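Local coordinates for protein ketosynthase (Streptomyces sp. MSC090213JE08, PDB 6KXF) that probably condenses an acyl chain with malonyl-ACP, releasing carbon dioxide and lengthening the chain by two carbons, as a homodimeric beta-ketoacyl-ACP synthase of the thiolase-like superfamily, at residues A[17-22]-A[332-337]; A[110-115]-A[167-172]; A[148-153]-A[161-166]. All coordinates share one frame; numbering follows the deposited sequence.

The three contacts lie in one thiolase-like fold and nest along the chain. Interaction 3 falls inside the loop closed by interaction 2, and interaction 2 inside that closed by interaction 1. Interactions 1 and 2 have centres about 16 Å apart and meet at the active site, where His336 packs on Cys170 and both contacts touch the bound ligand. Interactions 2 and 3, about 13 Å apart between centres, also touch: Thr111 N probably hydrogen-bonds to Val166 O, and Thr111 packs on Leu148. Strand 161-166 runs straight into the cysteine loop 167-172. Interactions 1 and 3, with centres about 23 Å apart, reach the same mixed sheet without touching. The set runs from the helix-covered sheet to the acylation site.

Interaction 1 of 3, residues A[17-22]-A[332-337]; sequences VISSIG and SMLGHS. With DYF ([(3~{R})-2,2-dimethyl-4-[[3-[2-[[(~{E})-oct-2-enoyl]amino]ethylamino]-3-oxidanylidene-propyl]amino]-3-oxidanyl-4-oxidanylidene-butyl] dihydrogen phosphate), chain D.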
loop_
_atom_site.group_PDB
_atom_site.type_symbol
_atom_site.label_atom_id
_atom_site.label_comp_id
_atom_site.label_asym_id
_atom_site.label_seq_id
_atom_site.Cartn_x
_atom_site.Cartn_y
_atom_site.Cartn_z
ATOM N N VAL A 17 -4.713 7.896 19.199
ATOM C CA VAL A 17 -3.271 7.687 19.202
ATOM C C VAL A 17 -2.939 6.467 20.049
ATOM O O VAL A 17 -3.290 6.439 21.290
ATOM C CB VAL A 17 -2.512 8.902 19.762
ATOM C CG1 VAL A 17 -1.028 8.599 19.828
ATOM C CG2 VAL A 17 -2.776 10.155 18.962
ATOM N N ILE A 18 -2.284 5.489 19.411
ATOM C CA ILE A 18 -1.569 4.387 20.108
ATOM C C ILE A 18 -0.112 4.448 19.645
ATOM O O ILE A 18 0.190 4.114 18.487
ATOM C CB ILE A 18 -2.219 3.020 19.846
ATOM C CG1 ILE A 18 -3.638 2.988 20.427
ATOM C CG2 ILE A 18 -1.362 1.886 20.403
ATOM C CD1 ILE A 18 -4.460 1.843 19.956
ATOM N N SER A 19 0.785 4.918 20.532
ATOM C CA SER A 19 2.177 5.136 20.163
ATOM C C SER A 19 3.127 4.649 21.261
ATOM O O SER A 19 2.713 4.357 22.365
ATOM C CB SER A 19 2.456 6.590 19.855
ATOM O OG SER A 19 2.566 7.368 21.050
ATOM N N SER A 20 4.416 4.621 20.909
ATOM C CA SER A 20 5.523 4.239 21.803
ATOM C C SER A 20 5.816 5.318 22.859
ATOM O O SER A 20 6.612 5.078 23.771
ATOM C CB SER A 20 6.765 3.915 20.979
ATOM O OG SER A 20 7.220 5.069 20.284
ATOM N N ILE A 21 5.236 6.522 22.727
ATOM C CA ILE A 21 5.476 7.599 23.675
ATOM C C ILE A 21 4.164 8.056 24.326
ATOM O O ILE A 21 4.132 9.133 24.907
ATOM C CB ILE A 21 6.208 8.798 23.033
ATOM C CG1 ILE A 21 5.328 9.565 22.042
ATOM C CG2 ILE A 21 7.524 8.351 22.436
ATOM C CD1 ILE A 21 5.863 10.903 21.631
ATOM N N GLY A 22 3.092 7.268 24.195
ATOM C CA GLY A 22 1.797 7.591 24.820
ATOM C C GLY A 22 0.595 7.033 24.072
ATOM O O GLY A 22 0.579 6.990 22.825
ATOM N N SER A 332 12.566 10.863 15.489
ATOM C CA SER A 332 13.611 10.920 16.556
ATOM C C SER A 332 13.065 10.348 17.882
ATOM O O SER A 332 13.783 9.698 18.647
ATOM C CB SER A 332 14.144 12.322 16.742
ATOM O OG SER A 332 13.153 13.210 17.238
ATOM N N MET A 333 11.770 10.583 18.144
ATOM C CA MET A 333 11.108 10.143 19.375
ATOM C C MET A 333 10.417 8.783 19.164
ATOM O O MET A 333 10.533 7.915 19.982
ATOM C CB MET A 333 10.069 11.172 19.817
ATOM C CG MET A 333 10.680 12.477 20.280
ATOM S SD MET A 333 9.427 13.724 20.672
ATOM C CE MET A 333 9.235 14.443 19.033
ATOM N N LEU A 334 9.678 8.623 18.055
ATOM C CA LEU A 334 8.771 7.438 17.839
ATOM C C LEU A 334 9.503 6.234 17.240
ATOM O O LEU A 334 8.953 5.147 17.225
ATOM C CB LEU A 334 7.657 7.837 16.860
ATOM C CG LEU A 334 6.609 8.790 17.437
ATOM C CD1 LEU A 334 5.487 9.021 16.424
ATOM C CD2 LEU A 334 6.073 8.248 18.749
ATOM N N GLY A 335 10.685 6.452 16.655
ATOM C CA GLY A 335 11.200 5.508 15.688
ATOM C C GLY A 335 10.341 5.508 14.443
ATOM O O GLY A 335 9.515 6.417 14.240
ATOM N N HIS A 336 10.514 4.491 13.591
ATOM C CA HIS A 336 9.786 4.463 12.313
ATOM C C HIS A 336 8.571 3.540 12.459
ATOM O O HIS A 336 8.698 2.325 12.422
ATOM C CB HIS A 336 10.712 4.063 11.157
ATOM C CG HIS A 336 10.168 4.344 9.791
ATOM N ND1 HIS A 336 8.831 4.487 9.542
ATOM C CD2 HIS A 336 10.778 4.435 8.594
ATOM C CE1 HIS A 336 8.632 4.737 8.266
ATOM N NE2 HIS A 336 9.826 4.695 7.650
ATOM N N SER A 337 7.391 4.131 12.643
ATOM C CA SER A 337 6.146 3.342 12.768
ATOM C C SER A 337 5.515 2.995 11.402
ATOM O O SER A 337 4.384 2.595 11.310
ATOM C CB SER A 337 5.172 4.041 13.682
ATOM O OG SER A 337 4.908 5.355 13.266
HETATM C C29 DYF D . 9.686 -1.553 3.796
HETATM C C26 DYF D . 9.764 2.285 4.655
HETATM C C25 DYF D . 10.829 2.969 4.208
HETATM O O13 DYF D . 18.592 4.026 2.500
HETATM C C21 DYF D . 11.595 5.870 2.183
HETATM C C17 DYF D . 15.006 6.019 3.460
HETATM O O11 DYF D . 18.603 3.142 -0.939
HETATM N N22 DYF D . 10.930 5.546 3.313
HETATM C C10 DYF D . 19.240 3.205 0.323
HETATM N N19 DYF D . 13.928 6.352 2.580
HETATM C C30 DYF D . 8.564 -2.296 3.032
HETATM C C31 DYF D . 8.646 -3.828 3.008
HETATM N N14 DYF D . 16.872 3.781 1.028
HETATM C C28 DYF D . 9.552 -0.039 3.569
HETATM C C27 DYF D . 9.733 0.760 4.841
HETATM C C23 DYF D . 10.725 4.513 4.198
HETATM C C20 DYF D . 12.610 6.818 2.941
HETATM C C16 DYF D . 16.184 5.542 2.630
HETATM C C15 DYF D . 15.883 4.203 1.999
HETATM C C12 DYF D . 18.260 3.704 1.399
HETATM C C01 DYF D . 18.606 0.756 0.699
HETATM C C02 DYF D . 19.769 1.764 0.554
HETATM C C03 DYF D . 20.690 1.653 1.786
HETATM C C04 DYF D . 20.614 1.409 -0.698
HETATM O O05 DYF D . 21.700 2.306 -0.786
HETATM P P06 DYF D . 21.873 3.420 -2.000
HETATM O O07 DYF D . 22.894 2.869 -2.983
HETATM O O08 DYF D . 22.467 4.652 -1.339
HETATM O O09 DYF D . 20.647 3.578 -2.875
HETATM O O18 DYF D . 15.010 6.081 4.668
HETATM O O24 DYF D . 10.234 5.196 5.071
HETATM O O HOH W 1 6.957 3.591 17.621
#
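Ile21 and Leu334 form the apolar centre of this contact. Their side chains cross at about a right angle, and Ile21 CG1 lies 3.6 Å from Leu334 CD2. Leu334 CD2 also meets Ser20 OG at 3.7 Å and borders Ser19 CB. With Leu334 CG anti to its carbonyl carbon (chi1 -72°), the side chain brings CD2 in among the three residues. A water donates to Leu334 O at 2.6 Å and is hydrogen-bonded to Ser20 OG, joining the turn to the helix end. The turn is type I, from Ser19 to Gly22. Ser19 OG accepts from Ile21 N, an ST turn, and donates to Gly22 O at 2.7 Å, in the carbonyl plane. An alanine in place of this serine would remove both bonds and is likely to leave the turn that presents Ile21 less firmly held. After Gly335, His336 packs on Cys170 and places this loop at the ligand-bearing active site. His336 NE2 donates to ligand O24 at 2.7 Å, nearly straight at 175°. Tyr28 of helix 25-34 packs on Ser19, Ile21 and Leu334, and Leu344 of helix 341-355 on Leu334. The contact joins the turn after strand 10-19 to helix 331-334.

Interaction 2 of 3, residues A[110-115]-A[167-172]; sequences GTTDGE and TTACAA. With DYF ([(3~{R})-2,2-dimethyl-4-[[3-[2-[[(~{E})-oct-2-enoyl]amino]ethylamino]-3-oxidanylidene-propyl]amino]-3-oxidanyl-4-oxidanylidene-butyl] dihydrogen phosphate), chain D.
Thr111 and Thr167 meet through their backbones, where the loops leave the parallel strands 105-110 and 161-166. Thr167 CA points its hydrogen at Thr111 O, a CA-H...O contact of 3.5 Å. A water donates to Thr111 O at 2.9 Å and accepts a weak bond from Ala169 N, so it bridges the two loops. Gly110 CA packs 3.4 Å from Ala172 CB. The absence of a side chain at Gly110 leaves room for this methyl. Thr112 lies over the backbone of Ala169, its OG1 3.1 Å from Ala169 C. Thr112 CG2, anti to the backbone N (chi1 -62° for OG1), reaches the ligand, 3.7 Å from C30 of the acyl tail. Thr111 OG1 accepts from Gly114 N, an ST motif, and is also hydrogen-bonded to Ala197 O. Cys170 SG is joined covalently to ligand C26 at 1.9 Å. The cysteine starts a short 3-10 segment leading into helix 172-185. Thr167 OG1 has a weak hydrogen bond to Thr173 O of the neighbouring subunit. This strand-turn-helix with its reactive cysteine is the nucleophilic elbow of thiolase-like ketosynthases, here joined to an enoyl-pantetheine analogue, consistent with the cysteine being the acylated nucleophile.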
loop_
_atom_site.group_PDB
_atom_site.type_symbol
_atom_site.label_atom_id
_atom_site.label_comp_id
_atom_site.label_asym_id
_atom_site.label_seq_id
_atom_site.Cartn_x
_atom_site.Cartn_y
_atom_site.Cartn_z
ATOM N N GLY A 110 -3.733 3.259 6.342
ATOM C CA GLY A 110 -2.479 2.990 5.653
ATOM C C GLY A 110 -1.701 1.916 6.360
ATOM O O GLY A 110 -1.740 1.840 7.583
ATOM N N THR A 111 -1.025 1.058 5.605
ATOM C CA THR A 111 -0.141 0.066 6.252
ATOM C C THR A 111 1.018 -0.252 5.323
ATOM O O THR A 111 0.878 -0.110 4.132
ATOM C CB THR A 111 -0.894 -1.212 6.668
ATOM O OG1 THR A 111 -0.175 -1.939 7.667
ATOM C CG2 THR A 111 -1.102 -2.179 5.523
ATOM N N THR A 112 2.151 -0.635 5.929
ATOM C CA THR A 112 3.319 -1.148 5.275
ATOM C C THR A 112 3.333 -2.679 5.294
ATOM O O THR A 112 3.536 -3.264 4.271
ATOM C CB THR A 112 4.603 -0.650 5.966
ATOM O OG1 THR A 112 4.646 0.768 5.874
ATOM C CG2 THR A 112 5.862 -1.215 5.347
ATOM N N ASP A 113 3.220 -3.269 6.489
ATOM C CA ASP A 113 3.474 -4.690 6.753
ATOM C C ASP A 113 2.179 -5.427 7.118
ATOM O O ASP A 113 2.176 -6.630 7.141
ATOM C CB ASP A 113 4.491 -4.872 7.882
ATOM C CG ASP A 113 5.910 -4.432 7.496
ATOM O OD1 ASP A 113 6.320 -4.752 6.365
ATOM O OD2 ASP A 113 6.580 -3.713 8.309
ATOM N N GLY A 114 1.098 -4.713 7.449
ATOM C CA GLY A 114 -0.138 -5.378 7.952
ATOM C C GLY A 114 0.179 -6.426 9.008
ATOM O O GLY A 114 0.993 -6.187 9.917
ATOM N N GLU A 115 -0.425 -7.619 8.880
ATOM C CA GLU A 115 -0.266 -8.649 9.912
ATOM C C GLU A 115 0.919 -9.558 9.569
ATOM O O GLU A 115 0.788 -10.787 9.566
ATOM C CB GLU A 115 -1.562 -9.463 10.085
ATOM C CG GLU A 115 -2.801 -8.635 10.410
ATOM C CD GLU A 115 -2.731 -7.808 11.691
ATOM O OE1 GLU A 115 -1.633 -7.767 12.372
ATOM O OE2 GLU A 115 -3.778 -7.240 12.049
ATOM N N THR A 167 -1.869 0.770 0.766
ATOM C CA THR A 167 -0.664 0.016 0.955
ATOM C C THR A 167 0.476 0.693 0.185
ATOM O O THR A 167 1.119 0.072 -0.697
ATOM C CB THR A 167 -0.864 -1.461 0.575
ATOM O OG1 THR A 167 -1.123 -1.610 -0.819
ATOM C CG2 THR A 167 -2.019 -2.098 1.314
ATOM N N THR A 168 0.698 1.978 0.506
ATOM C CA THR A 168 1.840 2.770 -0.020
ATOM C C THR A 168 2.897 2.931 1.079
ATOM O O THR A 168 3.603 3.927 1.126
ATOM C CB THR A 168 1.391 4.126 -0.552
ATOM O OG1 THR A 168 0.737 4.865 0.491
ATOM C CG2 THR A 168 0.474 4.001 -1.745
ATOM N N ALA A 169 2.979 1.915 1.951
ATOM C CA ALA A 169 4.080 1.660 2.853
ATOM C C ALA A 169 4.335 2.903 3.718
ATOM O O ALA A 169 3.451 3.366 4.419
ATOM C CB ALA A 169 5.275 1.209 2.041
ATOM N N CYS A 170 5.539 3.473 3.660
ATOM C CA CYS A 170 5.958 4.426 4.637
ATOM C C CYS A 170 5.341 5.811 4.385
ATOM O O CYS A 170 5.501 6.656 5.196
ATOM C CB CYS A 170 7.485 4.436 4.678
ATOM S SG CYS A 170 8.062 2.865 5.361
ATOM N N ALA A 171 4.603 6.006 3.282
ATOM C CA ALA A 171 3.822 7.188 3.029
ATOM C C ALA A 171 2.327 6.980 3.291
ATOM O O ALA A 171 1.566 7.918 3.126
ATOM C CB ALA A 171 4.016 7.664 1.601
ATOM N N ALA A 172 1.891 5.796 3.715
ATOM C CA ALA A 172 0.466 5.468 3.644
ATOM C C ALA A 172 -0.442 6.364 4.506
ATOM O O ALA A 172 -1.529 6.694 4.055
ATOM C CB ALA A 172 0.286 4.026 3.996
HETATM C C29 DYF D . 9.686 -1.553 3.796
HETATM C C26 DYF D . 9.764 2.285 4.655
HETATM C C25 DYF D . 10.829 2.969 4.208
HETATM O O13 DYF D . 18.592 4.026 2.500
HETATM C C21 DYF D . 11.595 5.870 2.183
HETATM C C17 DYF D . 15.006 6.019 3.460
HETATM O O11 DYF D . 18.603 3.142 -0.939
HETATM N N22 DYF D . 10.930 5.546 3.313
HETATM C C10 DYF D . 19.240 3.205 0.323
HETATM N N19 DYF D . 13.928 6.352 2.580
HETATM C C30 DYF D . 8.564 -2.296 3.032
HETATM C C31 DYF D . 8.646 -3.828 3.008
HETATM N N14 DYF D . 16.872 3.781 1.028
HETATM C C28 DYF D . 9.552 -0.039 3.569
HETATM C C27 DYF D . 9.733 0.760 4.841
HETATM C C23 DYF D . 10.725 4.513 4.198
HETATM C C20 DYF D . 12.610 6.818 2.941
HETATM C C16 DYF D . 16.184 5.542 2.630
HETATM C C15 DYF D . 15.883 4.203 1.999
HETATM C C12 DYF D . 18.260 3.704 1.399
HETATM C C01 DYF D . 18.606 0.756 0.699
HETATM C C02 DYF D . 19.769 1.764 0.554
HETATM C C03 DYF D . 20.690 1.653 1.786
HETATM C C04 DYF D . 20.614 1.409 -0.698
HETATM O O05 DYF D . 21.700 2.306 -0.786
HETATM P P06 DYF D . 21.873 3.420 -2.000
HETATM O O07 DYF D . 22.894 2.869 -2.983
HETATM O O08 DYF D . 22.467 4.652 -1.339
HETATM O O09 DYF D . 20.647 3.578 -2.875
HETATM O O18 DYF D . 15.010 6.081 4.668
HETATM O O24 DYF D . 10.234 5.196 5.071
HETATM O O HOH W 2 2.387 -1.097 1.867
#

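Interaction 3 of 3, residues A[148-153]-A[161-166]; sequences LSTVIA and VEATTV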
loop_
_atom_site.group_PDB
_atom_site.type_symbol
_atom_site.label_atom_id
_atom_site.label_comp_id
_atom_site.label_asym_id
_atom_site.label_seq_id
_atom_site.Cartn_x
_atom_site.Cartn_y
_atom_site.Cartn_z
ATOM N N LEU A 148 -7.783 -4.452 7.713
ATOM C CA LEU A 148 -7.417 -3.391 8.647
ATOM C C LEU A 148 -8.446 -2.269 8.607
ATOM O O LEU A 148 -8.635 -1.646 9.624
ATOM C CB LEU A 148 -6.027 -2.809 8.375
ATOM C CG LEU A 148 -4.853 -3.791 8.476
ATOM C CD1 LEU A 148 -3.552 -3.093 8.094
ATOM C CD2 LEU A 148 -4.742 -4.405 9.857
ATOM N N SER A 149 -9.086 -2.017 7.449
ATOM C CA SER A 149 -10.083 -0.961 7.384
ATOM C C SER A 149 -11.519 -1.512 7.588
ATOM O O SER A 149 -12.342 -0.863 8.233
ATOM C CB SER A 149 -9.923 -0.173 6.080
ATOM O OG SER A 149 -9.950 -1.056 4.952
ATOM N N THR A 150 -11.835 -2.715 7.082
ATOM C CA THR A 150 -13.205 -3.259 7.233
ATOM C C THR A 150 -13.511 -3.537 8.719
ATOM O O THR A 150 -14.627 -3.344 9.153
ATOM C CB THR A 150 -13.448 -4.494 6.361
ATOM O OG1 THR A 150 -12.520 -5.510 6.728
ATOM C CG2 THR A 150 -13.301 -4.225 4.890
ATOM N N VAL A 151 -12.525 -3.939 9.518
ATOM C CA VAL A 151 -12.828 -4.263 10.937
ATOM C C VAL A 151 -13.242 -2.999 11.707
ATOM O O VAL A 151 -14.035 -3.095 12.644
ATOM C CB VAL A 151 -11.714 -5.016 11.683
ATOM C CG1 VAL A 151 -11.615 -6.450 11.224
ATOM C CG2 VAL A 151 -10.370 -4.286 11.598
ATOM N N ILE A 152 -12.740 -1.816 11.312
ATOM C CA ILE A 152 -13.158 -0.597 11.935
ATOM C C ILE A 152 -14.661 -0.416 11.708
ATOM O O ILE A 152 -15.412 -0.125 12.685
ATOM C CB ILE A 152 -12.330 0.595 11.470
ATOM C CG1 ILE A 152 -10.851 0.365 11.786
ATOM C CG2 ILE A 152 -12.837 1.886 12.077
ATOM C CD1 ILE A 152 -9.981 1.470 11.249
ATOM N N ALA A 153 -15.112 -0.615 10.458
ATOM C CA ALA A 153 -16.531 -0.483 10.143
ATOM C C ALA A 153 -17.338 -1.456 11.004
ATOM O O ALA A 153 -18.425 -1.091 11.502
ATOM C CB ALA A 153 -16.787 -0.721 8.669
ATOM N N VAL A 161 -19.949 2.345 4.330
ATOM C CA VAL A 161 -18.587 2.784 4.399
ATOM C C VAL A 161 -17.832 2.220 3.200
ATOM O O VAL A 161 -17.984 1.058 2.848
ATOM C CB VAL A 161 -17.970 2.314 5.727
ATOM C CG1 VAL A 161 -16.459 2.432 5.745
ATOM C CG2 VAL A 161 -18.571 3.098 6.884
ATOM N N GLU A 162 -17.007 3.072 2.609
ATOM C CA GLU A 162 -15.946 2.663 1.715
ATOM C C GLU A 162 -14.701 2.451 2.587
ATOM O O GLU A 162 -14.148 3.442 3.115
ATOM C CB GLU A 162 -15.764 3.740 0.632
ATOM C CG GLU A 162 -14.516 3.531 -0.213
ATOM C CD GLU A 162 -14.233 4.648 -1.220
ATOM O OE1 GLU A 162 -14.855 5.755 -1.094
ATOM O OE2 GLU A 162 -13.357 4.432 -2.093
ATOM N N ALA A 163 -14.316 1.186 2.760
ATOM C CA ALA A 163 -13.249 0.795 3.637
ATOM C C ALA A 163 -12.059 0.374 2.787
ATOM O O ALA A 163 -12.009 -0.778 2.255
ATOM C CB ALA A 163 -13.689 -0.314 4.564
ATOM N N THR A 164 -11.114 1.312 2.650
ATOM C CA THR A 164 -9.911 1.128 1.816
ATOM C C THR A 164 -8.651 1.110 2.686
ATOM O O THR A 164 -8.369 2.077 3.456
ATOM C CB THR A 164 -9.798 2.234 0.757
ATOM O OG1 THR A 164 -11.045 2.341 0.071
ATOM C CG2 THR A 164 -8.661 1.984 -0.206
ATOM N N THR A 165 -7.867 0.043 2.541
ATOM C CA THR A 165 -6.548 -0.021 3.087
ATOM C C THR A 165 -5.547 0.396 2.006
ATOM O O THR A 165 -5.442 -0.249 0.935
ATOM C CB THR A 165 -6.212 -1.414 3.613
ATOM O OG1 THR A 165 -7.183 -1.722 4.617
ATOM C CG2 THR A 165 -4.811 -1.477 4.163
ATOM N N VAL A 166 -4.838 1.500 2.254
ATOM C CA VAL A 166 -3.850 2.034 1.326
ATOM C C VAL A 166 -2.490 1.474 1.716
ATOM O O VAL A 166 -1.997 1.753 2.830
ATOM C CB VAL A 166 -3.805 3.570 1.335
ATOM C CG1 VAL A 166 -2.707 4.093 0.395
ATOM C CG2 VAL A 166 -5.151 4.167 0.959
HETATM O O HOH W 3 -10.571 -2.905 2.656
#
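Ser149 of helix 147-156 packs on Ala163 and Thr165 of strand 161-166 in a buried helix-on-sheet contact. The strand follows the helix after a short connection and pairs in parallel with strand 105-110 in the mixed sheet. The short axes run roughly antiparallel, at 149°, and approach to 6.8 Å. One face of the strand, formed by Val161, Ala163 and Thr165, turns toward the helix. Small residues, Ser149, Ala153 and Ala163, make up much of the packing. Ala163 CB sits 3.8 Å from Ser149 OG and 3.9 Å from Thr150 CG2. At the Val161 end, Ala153 CB lies 4.3 Å from Val161 CG1. At the other end, Leu148 CB reaches Thr165 OG1. The polar centre is a pair of hydroxyls, Ser149 OG and Thr165 OG1, 2.9 Å apart. Ser149 OG lies between its own backbone N and carbonyl carbon (chi1 54°), which brings it to Thr165 OG1. A water donates to Ala163 O at 2.6 Å and is hydrogen-bonded to Ser149 OG. The two hydroxyls are also hydrogen-bonded to Gly146 O and Ala145 O, respectively. Thr150 OG1 is hydrogen-bonded to the backbone O of Asp363 of the neighbouring subunit, and Val259 of that subunit packs on Ala153 and Ala163. Helix and strand thus lie at the dimer interface. Chemically, hydroxyls, carbonyls and one water form a buried polar network, while small methyl groups allow the close approach.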